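PDB 6JEB: beta-hexosaminidase Amuc_2018 from Akkermansia muciniphila, which hydrolyses terminal non-reducing N-acetylglucosamine and N-acetylgalactosamine units from beta-linked glycans, including N-glycans and chitobiose. Local coordinates for residues 126-129 against 135-138; 188-193 against 238-243; 193-198 against 219-224; 223-228 against 287-292; 310-315 against 339-344. All blocks are in the same frame, centred on the assembly; numbering follows the deposited sequence. Where two conformers were deposited one is given.

Contact 1 of 5, residues 126-129 against 135-138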
# COMPACT_ATOMS: atom_id res chain seq x y z
N LEU A 126 6.07 -1.30 -0.09
CA LEU A 126 6.70 -2.60 0.15
C LEU A 126 6.95 -2.78 1.65
O LEU A 126 7.83 -2.11 2.21
CB LEU A 126 8.02 -2.72 -0.60
CG LEU A 126 8.01 -2.44 -2.10
CD1 LEU A 126 9.43 -2.55 -2.66
CD2 LEU A 126 7.05 -3.38 -2.82
N HIS A 127 6.23 -3.70 2.27
CA HIS A 127 6.48 -4.04 3.67
C HIS A 127 7.62 -5.05 3.66
O HIS A 127 7.40 -6.26 3.55
CB HIS A 127 5.22 -4.59 4.33
CG HIS A 127 5.32 -4.73 5.81
ND1 HIS A 127 5.17 -3.66 6.67
CD2 HIS A 127 5.57 -5.81 6.59
CE1 HIS A 127 5.32 -4.07 7.92
NE2 HIS A 127 5.56 -5.37 7.90
N LEU A 128 8.85 -4.54 3.71
CA LEU A 128 10.03 -5.35 3.43
C LEU A 128 10.54 -6.13 4.64
O LEU A 128 11.33 -7.07 4.46
CB LEU A 128 11.16 -4.45 2.93
CG LEU A 128 10.97 -3.86 1.52
CD1 LEU A 128 11.89 -2.67 1.31
CD2 LEU A 128 11.22 -4.92 0.45
N THR A 129 10.14 -5.74 5.85
CA THR A 129 10.73 -6.28 7.07
C THR A 129 9.64 -6.55 8.10
O THR A 129 8.70 -5.77 8.25
CB THR A 129 11.78 -5.32 7.68
OG1 THR A 129 11.13 -4.19 8.27
CG2 THR A 129 12.77 -4.83 6.63
N ARG A 135 13.64 -8.66 3.75
CA ARG A 135 13.79 -8.84 2.30
C ARG A 135 14.70 -7.83 1.62
O ARG A 135 14.89 -7.92 0.39
CB ARG A 135 12.42 -8.84 1.61
CG ARG A 135 11.40 -9.78 2.24
CD ARG A 135 11.89 -11.24 2.27
NE ARG A 135 10.90 -12.06 2.96
CZ ARG A 135 11.17 -13.22 3.55
NH1 ARG A 135 12.39 -13.75 3.51
NH2 ARG A 135 10.20 -13.86 4.20
N LEU A 136 15.28 -6.86 2.35
CA LEU A 136 16.11 -5.82 1.76
C LEU A 136 17.58 -6.14 1.98
O LEU A 136 18.01 -6.18 3.15
CB LEU A 136 15.79 -4.47 2.39
CG LEU A 136 16.67 -3.34 1.86
CD1 LEU A 136 16.17 -2.80 0.51
CD2 LEU A 136 16.79 -2.20 2.88
N PRO A 137 18.38 -6.32 0.94
CA PRO A 137 19.82 -6.52 1.16
C PRO A 137 20.48 -5.20 1.56
O PRO A 137 20.13 -4.13 1.06
CB PRO A 137 20.32 -7.00 -0.21
CG PRO A 137 19.39 -6.31 -1.18
CD PRO A 137 18.03 -6.31 -0.49
N VAL A 138 21.43 -5.29 2.49
CA VAL A 138 22.16 -4.10 2.94
C VAL A 138 23.65 -4.43 2.97
O VAL A 138 24.08 -5.26 3.79
CB VAL A 138 21.69 -3.62 4.32
CG1 VAL A 138 22.40 -2.32 4.68
CG2 VAL A 138 20.18 -3.42 4.36
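Leu128 and Arg135 are joined through their backbones: the N-H of Arg135 gives a hydrogen bond to the carbonyl O of Leu128, with N to O at 2.9 Å. The donor lies nearly in line with the C=O bond (164°), but the bond is bent at the hydrogen, with an N-H...O angle of 143°. The same oxygen is flanked by the aliphatic root of the arginine, whose CB and CG both lie 3.5 Å from Leu128 O. CG stands anti to the carbonyl carbon of Arg135 (chi1 -50°) and the chain bends again at chi2, which carries the guanidinium group away from Leu128. Beside this polar link, Leu128 CD1 touches Leu136 CD1 at 4.4 Å, a loose apolar contact between two buried leucines.

Residues 126-127 end the second strand of the TIM barrel of this glycoside hydrolase family 20 enzyme, and the link closes the short loop that leaves its C-terminal end, where such barrels carry their active sites. That loop includes Asp130 of the charge relay system.

In the next shell, the guanidinium group is gripped by backbone carbonyls: NE bonds to Pro99 O, NH2 to Ala100 O and NH1 to Gly163 O. An arginine suits the place because its several N-H groups can join separate loops, and it lies close to the substrate-binding Arg101. Leu136 is backed by Val239 and Leu243 of helix 230-246. On the strand side, His127 is hydrogen-bonded at both ring nitrogens, ND1 to Glu187 OE1 and NE2 to Asp130 OD2.

Contact 2 of 5, residues 188-193 against 238-243; sequences IDMPGH and SVFNEL
Val239 of helix 230-246 lies against Ile188 in the TIM-barrel domain: the 188-193 loop follows barrel strand 183-187, and the helix packs on it from outside. Val239 CG1 reaches Ile188 CG1 at 3.8 Å, the two side chains sliding past each other in opposite directions. This branch is anti to the backbone N of Val239 (chi1 172°), which also leaves it 4.0 Å from Ile188 CD1. Short branched side chains fit such a place, since they fill the space next to the helix backbone with little freedom to move.

Phe240 follows, and its larger side chain meets Met190 instead. The methionine methyl comes to the rim of the ring, near its plane, with CE 3.9 Å from Phe240 CZ; a bend at chi3 of 80° turns the methyl toward that edge. An unbranched thioether suits the place because it can bend to meet the ring, which is also flanked by Thr293 and Leu297 of helix 282-299.

One turn beyond Val239, Leu243 completes the apolar patch, and the backbone bond from its N to Val239 O keeps the two side chains on one side of the helix. The buried strip thereby backs the loop that continues through a cis peptide before Pro191 to His193 of the charge relay system. Leu243 and Ile188 meet tip to tip, Leu243 CD1 standing 3.7 Å from Ile188 CG1.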
# COMPACT_ATOMS: atom_id res chain seq x y z
N ILE A 188 10.73 0.10 6.33
CA ILE A 188 11.62 -0.57 7.29
C ILE A 188 10.93 -0.40 8.64
O ILE A 188 11.00 0.67 9.26
CB ILE A 188 13.02 0.04 7.30
CG1 ILE A 188 13.57 0.20 5.87
CG2 ILE A 188 13.96 -0.78 8.18
CD1 ILE A 188 13.72 -1.11 5.10
N ASP A 189 10.24 -1.44 9.10
CA ASP A 189 9.41 -1.30 10.29
C ASP A 189 10.29 -1.25 11.54
O ASP A 189 11.16 -2.11 11.74
CB ASP A 189 8.39 -2.45 10.34
CG ASP A 189 7.22 -2.18 11.27
OD1 ASP A 189 7.35 -1.33 12.18
OD2 ASP A 189 6.17 -2.84 11.09
N MET A 190 10.11 -0.22 12.36
CA MET A 190 10.88 -0.05 13.58
C MET A 190 10.04 0.75 14.57
O MET A 190 9.14 1.49 14.16
CB MET A 190 12.18 0.71 13.28
CG MET A 190 11.95 2.05 12.63
SD MET A 190 13.49 2.85 12.13
CE MET A 190 13.84 2.00 10.62
N PRO A 191 10.30 0.62 15.88
CA PRO A 191 11.36 -0.19 16.49
C PRO A 191 10.96 -1.65 16.72
O PRO A 191 11.83 -2.46 17.06
CB PRO A 191 11.59 0.51 17.83
CG PRO A 191 10.23 1.05 18.21
CD PRO A 191 9.59 1.44 16.88
N GLY A 192 9.69 -1.99 16.53
CA GLY A 192 9.20 -3.34 16.71
C GLY A 192 9.05 -4.09 15.41
O GLY A 192 9.66 -3.74 14.39
N HIS A 193 8.23 -5.14 15.44
CA HIS A 193 8.09 -6.05 14.30
C HIS A 193 9.46 -6.46 13.78
O HIS A 193 9.71 -6.50 12.57
CB HIS A 193 7.20 -5.45 13.21
CG HIS A 193 5.73 -5.64 13.48
ND1 HIS A 193 5.07 -6.80 13.15
CD2 HIS A 193 4.82 -4.84 14.08
CE1 HIS A 193 3.80 -6.70 13.51
NE2 HIS A 193 3.62 -5.51 14.08
N SER A 238 23.01 2.89 7.21
CA SER A 238 23.34 2.07 6.05
C SER A 238 22.09 1.65 5.30
O SER A 238 22.07 1.67 4.06
CB SER A 238 24.12 0.83 6.47
OG SER A 238 25.33 1.20 7.10
N VAL A 239 21.04 1.25 6.03
CA VAL A 239 19.77 0.90 5.39
C VAL A 239 19.26 2.08 4.58
O VAL A 239 18.89 1.94 3.41
CB VAL A 239 18.75 0.46 6.45
CG1 VAL A 239 17.37 0.29 5.82
CG2 VAL A 239 19.19 -0.82 7.13
N PHE A 240 19.22 3.26 5.19
CA PHE A 240 18.66 4.43 4.52
C PHE A 240 19.51 4.84 3.32
O PHE A 240 18.96 5.35 2.33
CB PHE A 240 18.50 5.59 5.49
CG PHE A 240 17.56 5.32 6.64
CD1 PHE A 240 16.62 4.30 6.58
CD2 PHE A 240 17.62 6.09 7.79
CE1 PHE A 240 15.75 4.06 7.64
CE2 PHE A 240 16.76 5.86 8.86
CZ PHE A 240 15.83 4.84 8.78
N ASN A 241 20.83 4.66 3.38
CA ASN A 241 21.66 4.94 2.22
C ASN A 241 21.30 4.03 1.05
O ASN A 241 21.25 4.48 -0.11
CB ASN A 241 23.15 4.82 2.58
CG ASN A 241 23.64 5.99 3.42
OD1 ASN A 241 23.04 7.07 3.41
ND2 ASN A 241 24.73 5.77 4.15
N GLU A 242 21.04 2.75 1.32
CA GLU A 242 20.59 1.86 0.25
C GLU A 242 19.26 2.32 -0.31
O GLU A 242 19.05 2.31 -1.53
CB GLU A 242 20.46 0.42 0.75
CG GLU A 242 21.78 -0.21 1.09
CD GLU A 242 22.76 -0.11 -0.06
OE1 GLU A 242 22.45 -0.66 -1.15
OE2 GLU A 242 23.81 0.52 0.12
N LEU A 243 18.34 2.72 0.57
CA LEU A 243 17.04 3.18 0.09
C LEU A 243 17.18 4.44 -0.76
O LEU A 243 16.45 4.61 -1.73
CB LEU A 243 16.10 3.42 1.27
CG LEU A 243 15.79 2.20 2.15
CD1 LEU A 243 14.78 2.57 3.24
CD2 LEU A 243 15.29 1.03 1.31

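Contact 3 of 5, residues 193-198 against 219-224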
# COMPACT_ATOMS: atom_id res chain seq x y z
N HIS A 193 8.23 -5.14 15.44
CA HIS A 193 8.09 -6.05 14.30
C HIS A 193 9.46 -6.46 13.78
O HIS A 193 9.71 -6.50 12.57
CB HIS A 193 7.20 -5.45 13.21
CG HIS A 193 5.73 -5.64 13.48
ND1 HIS A 193 5.07 -6.80 13.15
CD2 HIS A 193 4.82 -4.84 14.08
CE1 HIS A 193 3.80 -6.70 13.51
NE2 HIS A 193 3.62 -5.51 14.08
N ASN A 194 10.35 -6.81 14.71
CA ASN A 194 11.77 -6.93 14.43
C ASN A 194 12.35 -8.28 14.84
O ASN A 194 13.56 -8.38 15.07
CB ASN A 194 12.55 -5.79 15.09
CG ASN A 194 12.97 -4.71 14.10
OD1 ASN A 194 13.24 -5.00 12.94
ND2 ASN A 194 13.07 -3.48 14.57
N GLN A 195 11.52 -9.33 14.92
CA GLN A 195 12.08 -10.62 15.34
C GLN A 195 13.12 -11.13 14.34
O GLN A 195 14.11 -11.75 14.74
CB GLN A 195 11.00 -11.66 15.59
CG GLN A 195 11.58 -12.94 16.19
CD GLN A 195 10.52 -13.85 16.78
OE1 GLN A 195 9.49 -13.38 17.26
NE2 GLN A 195 10.77 -15.16 16.73
N ALA A 196 12.92 -10.88 13.04
CA ALA A 196 13.89 -11.35 12.06
C ALA A 196 15.22 -10.63 12.23
O ALA A 196 16.29 -11.26 12.20
CB ALA A 196 13.34 -11.21 10.64
N LEU A 197 15.18 -9.31 12.45
CA LEU A 197 16.40 -8.56 12.71
C LEU A 197 17.08 -9.05 13.99
O LEU A 197 18.31 -9.13 14.05
CB LEU A 197 16.08 -7.06 12.79
CG LEU A 197 17.27 -6.12 13.00
CD1 LEU A 197 18.29 -6.24 11.86
CD2 LEU A 197 16.79 -4.67 13.16
N HIS A 198 16.29 -9.39 15.02
CA HIS A 198 16.87 -9.90 16.26
C HIS A 198 17.56 -11.25 16.04
O HIS A 198 18.62 -11.51 16.60
CB HIS A 198 15.80 -9.99 17.35
CG HIS A 198 16.34 -10.20 18.74
ND1 HIS A 198 15.89 -9.49 19.83
CD2 HIS A 198 17.29 -11.05 19.21
CE1 HIS A 198 16.54 -9.88 20.91
NE2 HIS A 198 17.40 -10.82 20.56
N GLY A 219 1.16 -13.20 15.85
CA GLY A 219 1.29 -12.70 17.20
C GLY A 219 2.32 -11.60 17.31
O GLY A 219 3.09 -11.31 16.39
N ASN A 220 2.35 -10.98 18.49
CA ASN A 220 3.10 -9.76 18.72
C ASN A 220 4.45 -10.08 19.35
O ASN A 220 4.55 -10.91 20.26
CB ASN A 220 2.30 -8.83 19.63
CG ASN A 220 3.04 -7.54 19.99
OD1 ASN A 220 3.51 -7.37 21.12
ND2 ASN A 220 3.14 -6.62 19.03
N SER A 221 5.49 -9.43 18.84
CA SER A 221 6.82 -9.48 19.43
C SER A 221 7.07 -8.22 20.24
O SER A 221 6.72 -7.12 19.81
CB SER A 221 7.88 -9.58 18.32
OG SER A 221 9.18 -9.39 18.86
N LYS A 222 7.67 -8.38 21.42
CA LYS A 222 8.03 -7.26 22.27
C LYS A 222 9.44 -6.75 22.01
O LYS A 222 9.88 -5.81 22.69
CB LYS A 222 7.90 -7.64 23.76
CG LYS A 222 6.51 -8.07 24.18
CD LYS A 222 6.50 -8.51 25.65
CE LYS A 222 5.10 -8.90 26.10
NZ LYS A 222 5.08 -9.36 27.52
N GLU A 223 10.16 -7.33 21.05
CA GLU A 223 11.57 -7.01 20.84
C GLU A 223 11.71 -5.68 20.10
O GLU A 223 11.41 -5.58 18.91
CB GLU A 223 12.23 -8.13 20.04
CG GLU A 223 12.29 -9.45 20.78
CD GLU A 223 13.17 -9.38 22.01
OE1 GLU A 223 14.09 -8.54 22.05
OE2 GLU A 223 12.95 -10.18 22.95
N LEU A 224 12.19 -4.65 20.80
CA LEU A 224 12.45 -3.35 20.19
C LEU A 224 13.95 -3.13 20.08
O LEU A 224 14.71 -3.47 21.00
CB LEU A 224 11.85 -2.22 21.03
CG LEU A 224 10.36 -2.31 21.40
CD1 LEU A 224 9.89 -1.00 22.01
CD2 LEU A 224 9.50 -2.67 20.20
O HOH W 1 6.34 -5.60 17.58
O HOH W 2 9.87 -7.11 17.47
O HOH W 3 10.16 -11.72 19.35
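Three waters carry much of the contact between residues 193-195 and the turn at Ser221 and Glu223. One water accepts from Asn194 N at 2.8 Å and donates to Glu223 O at 2.6 Å, while also hydrogen-bonding to Ser221 OG. A second joins the two segments by accepting from His193 N and donating to Ser221 O at 2.7 Å. A third donates to Gln195 OE1, which also bonds to Arg215 while NE2 bonds to Asn213 O, and meets Ser221 OG at 2.6 Å. Serine suits this spot because its small hydroxyl can serve two waters and still accept from Glu223 N (3.2 Å, N-H angle 166°), the bond of an ST turn.

Farther along helix 195-200, His198 and Glu223 meet directly. Glu223 OE1 lies at the edge of the imidazole, near its plane and 3.0 Å from His198 ND1, while the carboxylate is turned almost perpendicular to the ring, at 87°. His198 CG is anti to its own backbone N (chi1 -167°), and this sends the ring toward the glutamate. Both have further partners: Glu223 OE2 forms a salt bridge with Lys209, and His198 NE2 bonds to Lys209 N. A nearby lysine would probably help the buried carboxylate keep its negative charge.

The turn is thus tied by water to the backbone N of His193, whose ring bonds to Asp130 and Glu258, the other members of the charge relay system of this family 20 active site.

Contact 4 of 5, residues 223-228 against 287-292. With ZN (zinc ion), chain B.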
# COMPACT_ATOMS: atom_id res chain seq x y z
N GLU A 223 10.16 -7.33 21.05
CA GLU A 223 11.57 -7.01 20.84
C GLU A 223 11.71 -5.68 20.10
O GLU A 223 11.41 -5.58 18.91
CB GLU A 223 12.23 -8.13 20.04
CG GLU A 223 12.29 -9.45 20.78
CD GLU A 223 13.17 -9.38 22.01
OE1 GLU A 223 14.09 -8.54 22.05
OE2 GLU A 223 12.95 -10.18 22.95
N LEU A 224 12.19 -4.65 20.80
CA LEU A 224 12.45 -3.35 20.19
C LEU A 224 13.95 -3.13 20.08
O LEU A 224 14.71 -3.47 21.00
CB LEU A 224 11.85 -2.22 21.03
CG LEU A 224 10.36 -2.31 21.40
CD1 LEU A 224 9.89 -1.00 22.01
CD2 LEU A 224 9.50 -2.67 20.20
N VAL A 225 14.39 -2.55 18.95
CA VAL A 225 15.78 -2.12 18.88
C VAL A 225 16.06 -1.13 20.01
O VAL A 225 15.18 -0.38 20.45
CB VAL A 225 16.15 -1.52 17.51
CG1 VAL A 225 16.17 -2.61 16.44
CG2 VAL A 225 15.20 -0.37 17.14
N CYS A 226 17.30 -1.16 20.52
CA CYS A 226 17.67 -0.31 21.65
C CYS A 226 18.24 1.00 21.13
O CYS A 226 19.31 0.99 20.50
CB CYS A 226 18.69 -1.02 22.53
SG CYS A 226 19.15 0.01 23.95
N PRO A 227 17.58 2.14 21.35
CA PRO A 227 18.11 3.41 20.83
C PRO A 227 19.45 3.81 21.43
O PRO A 227 20.07 4.75 20.92
CB PRO A 227 17.02 4.44 21.19
CG PRO A 227 15.78 3.62 21.42
CD PRO A 227 16.27 2.32 22.00
N GLN A 228 19.90 3.16 22.50
CA GLN A 228 21.16 3.55 23.12
C GLN A 228 22.37 2.94 22.46
O GLN A 228 23.50 3.30 22.81
CB GLN A 228 21.16 3.18 24.61
CG GLN A 228 19.84 3.42 25.33
CD GLN A 228 19.15 4.72 24.94
OE1 GLN A 228 19.80 5.73 24.66
NE2 GLN A 228 17.83 4.69 24.93
N LYS A 287 9.00 9.14 20.85
CA LYS A 287 9.07 10.39 20.09
C LYS A 287 10.52 10.73 19.73
O LYS A 287 10.82 11.10 18.59
CB LYS A 287 8.42 11.52 20.89
CG LYS A 287 8.43 12.86 20.18
CD LYS A 287 7.81 13.94 21.06
CE LYS A 287 7.73 15.27 20.33
NZ LYS A 287 6.81 15.20 19.15
N ALA A 288 11.43 10.61 20.70
CA ALA A 288 12.83 10.92 20.45
C ALA A 288 13.45 9.94 19.46
O ALA A 288 14.28 10.32 18.63
CB ALA A 288 13.61 10.91 21.76
N PHE A 289 13.06 8.66 19.55
CA PHE A 289 13.56 7.66 18.61
C PHE A 289 13.16 8.01 17.18
O PHE A 289 14.00 7.98 16.27
CB PHE A 289 13.02 6.28 19.00
CG PHE A 289 13.34 5.20 18.00
CD1 PHE A 289 14.62 4.68 17.92
CD2 PHE A 289 12.37 4.73 17.13
CE1 PHE A 289 14.92 3.69 16.98
CE2 PHE A 289 12.67 3.74 16.19
CZ PHE A 289 13.95 3.22 16.12
N PHE A 290 11.89 8.35 16.97
CA PHE A 290 11.45 8.72 15.63
C PHE A 290 12.11 10.01 15.16
O PHE A 290 12.43 10.15 13.97
CB PHE A 290 9.93 8.84 15.59
CG PHE A 290 9.21 7.52 15.60
CD1 PHE A 290 9.80 6.39 15.05
CD2 PHE A 290 7.94 7.42 16.13
CE1 PHE A 290 9.12 5.17 15.03
CE2 PHE A 290 7.25 6.21 16.12
CZ PHE A 290 7.85 5.08 15.58
N ALA A 291 12.31 10.97 16.07
CA ALA A 291 12.95 12.23 15.68
C ALA A 291 14.40 12.00 15.25
O ALA A 291 14.87 12.59 14.27
CB ALA A 291 12.88 13.24 16.82
N LYS A 292 15.12 11.13 15.96
CA LYS A 292 16.49 10.83 15.58
C LYS A 292 16.52 10.10 14.24
O LYS A 292 17.38 10.37 13.40
CB LYS A 292 17.16 10.00 16.68
CG LYS A 292 18.64 9.77 16.49
CD LYS A 292 19.25 9.28 17.79
CE LYS A 292 20.73 8.98 17.65
NZ LYS A 292 21.34 8.71 18.99
ZN ZN B . 17.44 -0.43 25.48
O HOH W 4 19.25 7.44 20.80
O HOH W 5 23.08 6.38 20.74
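Phe289 presents its ring to two side chains of the 223-228 loop, Val225 and Pro227, each crossing it at about a right angle. With CG anti to the backbone N (chi1 173°), the phenylalanine swings its ring off helix 282-299 toward the loop. Pro227 CG meets Phe289 CD1 at 3.8 Å, near the root of the ring, and Val225 CG2 meets Phe289 CZ at 3.9 Å, at the far end. Both approaches are oblique to the ring. With CG1 of Val225 anti to the carbonyl carbon (chi1 -70°), CG2 is left between the backbone N and the carbonyl carbon, while CG1 faces Asn194 and Leu197. Proline suits its position since its rigid ring offers a fixed apolar surface while its carbonyl stays available for polar bonds.

That carbonyl is used: Trp233 NE1 hydrogen-bonds to it, and a water donates to Pro227 O at 2.8 Å and accepts from Lys292 NZ at 3.0 Å. The lysine chain is nearly fully extended, which brings its ammonium group to this water, and it also forms a cation-pi contact with Trp233.

Between Val225 and Pro227 the side chain of Cys226 points the other way. Its SG binds the zinc ion at 2.3 Å and accepts a hydrogen bond from Gln228 N at 3.5 Å, which may temper the charge on the thiolate. With Cys206, Cys267 and Cys270 it completes a four-cysteine zinc site, so that one short loop holds the metal on one side and helix 282-299 on the other.

Contact 5 of 5, residues 310-315 against 339-344; sequences GNAGIY and AGLNLI
Leu341 reaches across to Tyr315 and Ala312, and the tyrosine can be followed outward from its root. Tyr315 CB meets both leucine methyls, Leu341 CD2 at 3.8 Å and Leu341 CD1 at 3.9 Å. The chain then turns with CG anti to the carbonyl carbon (chi1 -46°), and Tyr315 CD2 still touches Leu341 CD1 at 3.9 Å, obliquely to the ring. Farther out the ring leaves the leucine: Ile314 CG1 sits over the centre of one face, 3.5 Å above the plane, and Phe306 also meets the ring. At the tip, OH hydrogen-bonds to Glu309 N.

Nearer the surface, Ala312 CB abuts Ala339 CB at 3.8 Å, a closeness that small methyls allow. Ala312 begins a 3-10 turn, opened by an overlapping Asx turn in which Asn311 OD1 accepts from Gly313 N. On the other segment Gly340 follows helix 329-339 in a Schellman motif, its positive phi easily reached without a side chain, and leads to barrel strand 342-345.

The loop after strand 303-307 is thus joined to the entry of a later strand through methyl and methylene groups, with no hydrogen bond between the two segments; the contact probably relies on close fit and, for buried Leu341 and Tyr315, on exclusion of water.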
# COMPACT_ATOMS: atom_id res chain seq x y z
N GLY A 310 -2.27 6.18 17.58
CA GLY A 310 -3.24 6.77 18.48
C GLY A 310 -2.70 7.82 19.43
O GLY A 310 -3.48 8.37 20.21
N ASN A 311 -1.40 8.10 19.41
CA ASN A 311 -0.80 9.14 20.25
C ASN A 311 -0.14 10.14 19.32
O ASN A 311 1.03 9.99 18.96
CB ASN A 311 0.20 8.55 21.24
CG ASN A 311 0.77 9.61 22.17
OD1 ASN A 311 0.31 10.75 22.18
ND2 ASN A 311 1.77 9.24 22.96
N ALA A 312 -0.89 11.18 18.93
CA ALA A 312 -0.36 12.13 17.96
C ALA A 312 0.89 12.84 18.47
O ALA A 312 1.66 13.37 17.66
CB ALA A 312 -1.43 13.15 17.58
N GLY A 313 1.13 12.83 19.78
CA GLY A 313 2.26 13.55 20.34
C GLY A 313 3.63 12.98 19.99
O GLY A 313 4.63 13.68 20.16
N ILE A 314 3.69 11.73 19.50
CA ILE A 314 4.99 11.14 19.20
C ILE A 314 5.50 11.48 17.80
O ILE A 314 6.64 11.11 17.47
CB ILE A 314 5.07 9.61 19.44
CG1 ILE A 314 4.20 8.84 18.45
CG2 ILE A 314 4.70 9.27 20.89
CD1 ILE A 314 4.43 7.32 18.50
N TYR A 315 4.71 12.16 16.98
CA TYR A 315 5.11 12.54 15.64
C TYR A 315 5.40 14.04 15.59
O TYR A 315 5.04 14.79 16.49
CB TYR A 315 4.02 12.16 14.62
CG TYR A 315 3.51 10.76 14.85
CD1 TYR A 315 4.26 9.65 14.46
CD2 TYR A 315 2.30 10.54 15.50
CE1 TYR A 315 3.80 8.35 14.69
CE2 TYR A 315 1.83 9.26 15.74
CZ TYR A 315 2.58 8.17 15.33
OH TYR A 315 2.12 6.90 15.58
N ALA A 339 -2.82 18.11 15.49
CA ALA A 339 -1.38 17.99 15.64
C ALA A 339 -0.60 18.45 14.42
O ALA A 339 0.63 18.39 14.44
CB ALA A 339 -1.01 16.53 15.97
N GLY A 340 -1.28 18.88 13.36
CA GLY A 340 -0.59 19.30 12.16
C GLY A 340 0.02 18.18 11.36
O GLY A 340 1.02 18.38 10.67
N LEU A 341 -0.56 16.98 11.44
CA LEU A 341 -0.07 15.83 10.69
C LEU A 341 -0.93 15.61 9.46
O LEU A 341 -2.12 15.92 9.44
CB LEU A 341 -0.11 14.57 11.56
CG LEU A 341 0.64 14.68 12.89
CD1 LEU A 341 0.39 13.47 13.78
CD2 LEU A 341 2.13 14.84 12.63
N ASN A 342 -0.31 15.06 8.42
CA ASN A 342 -1.05 14.60 7.26
C ASN A 342 -1.45 13.14 7.45
O ASN A 342 -0.81 12.40 8.19
CB ASN A 342 -0.22 14.78 6.00
CG ASN A 342 0.11 16.25 5.75
OD1 ASN A 342 -0.77 17.11 5.79
ND2 ASN A 342 1.39 16.55 5.52
N LEU A 343 -2.54 12.74 6.79
CA LEU A 343 -3.16 11.46 7.08
C LEU A 343 -3.44 10.70 5.80
O LEU A 343 -3.95 11.27 4.83
CB LEU A 343 -4.47 11.66 7.86
CG LEU A 343 -5.17 10.39 8.32
CD1 LEU A 343 -4.26 9.63 9.28
CD2 LEU A 343 -6.50 10.71 8.98
N ILE A 344 -3.10 9.41 5.79
CA ILE A 344 -3.52 8.49 4.75
C ILE A 344 -4.48 7.51 5.40
O ILE A 344 -4.20 6.98 6.48
CB ILE A 344 -2.32 7.77 4.10
CG1 ILE A 344 -1.46 8.77 3.32
CG2 ILE A 344 -2.79 6.65 3.18
CD1 ILE A 344 -0.09 8.24 2.91

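From the N terminus, contact 1 comes first, closing a tight loop after barrel strand 123-127. Contact 2 then opens after strand 183-187 and closes on helix 230-246. Contact 3 lies within that span, starting at the shared His193 and closing at 219-224. Contact 4 starts on the last two residues of contact 3 and crosses contact 2, running on to helix 282-299; Pro191 touches both Val225 and Phe289. Contact 5 follows separately, bringing the loop after strand 303-307 to the turn leading into strand 342-345, and Lys287 NZ of contact 4 reaches Gly313 O. Thr129 OG1 to Asp189 N joins contacts 1 and 2, linking the loops after neighbouring strands 123-127 and 183-187.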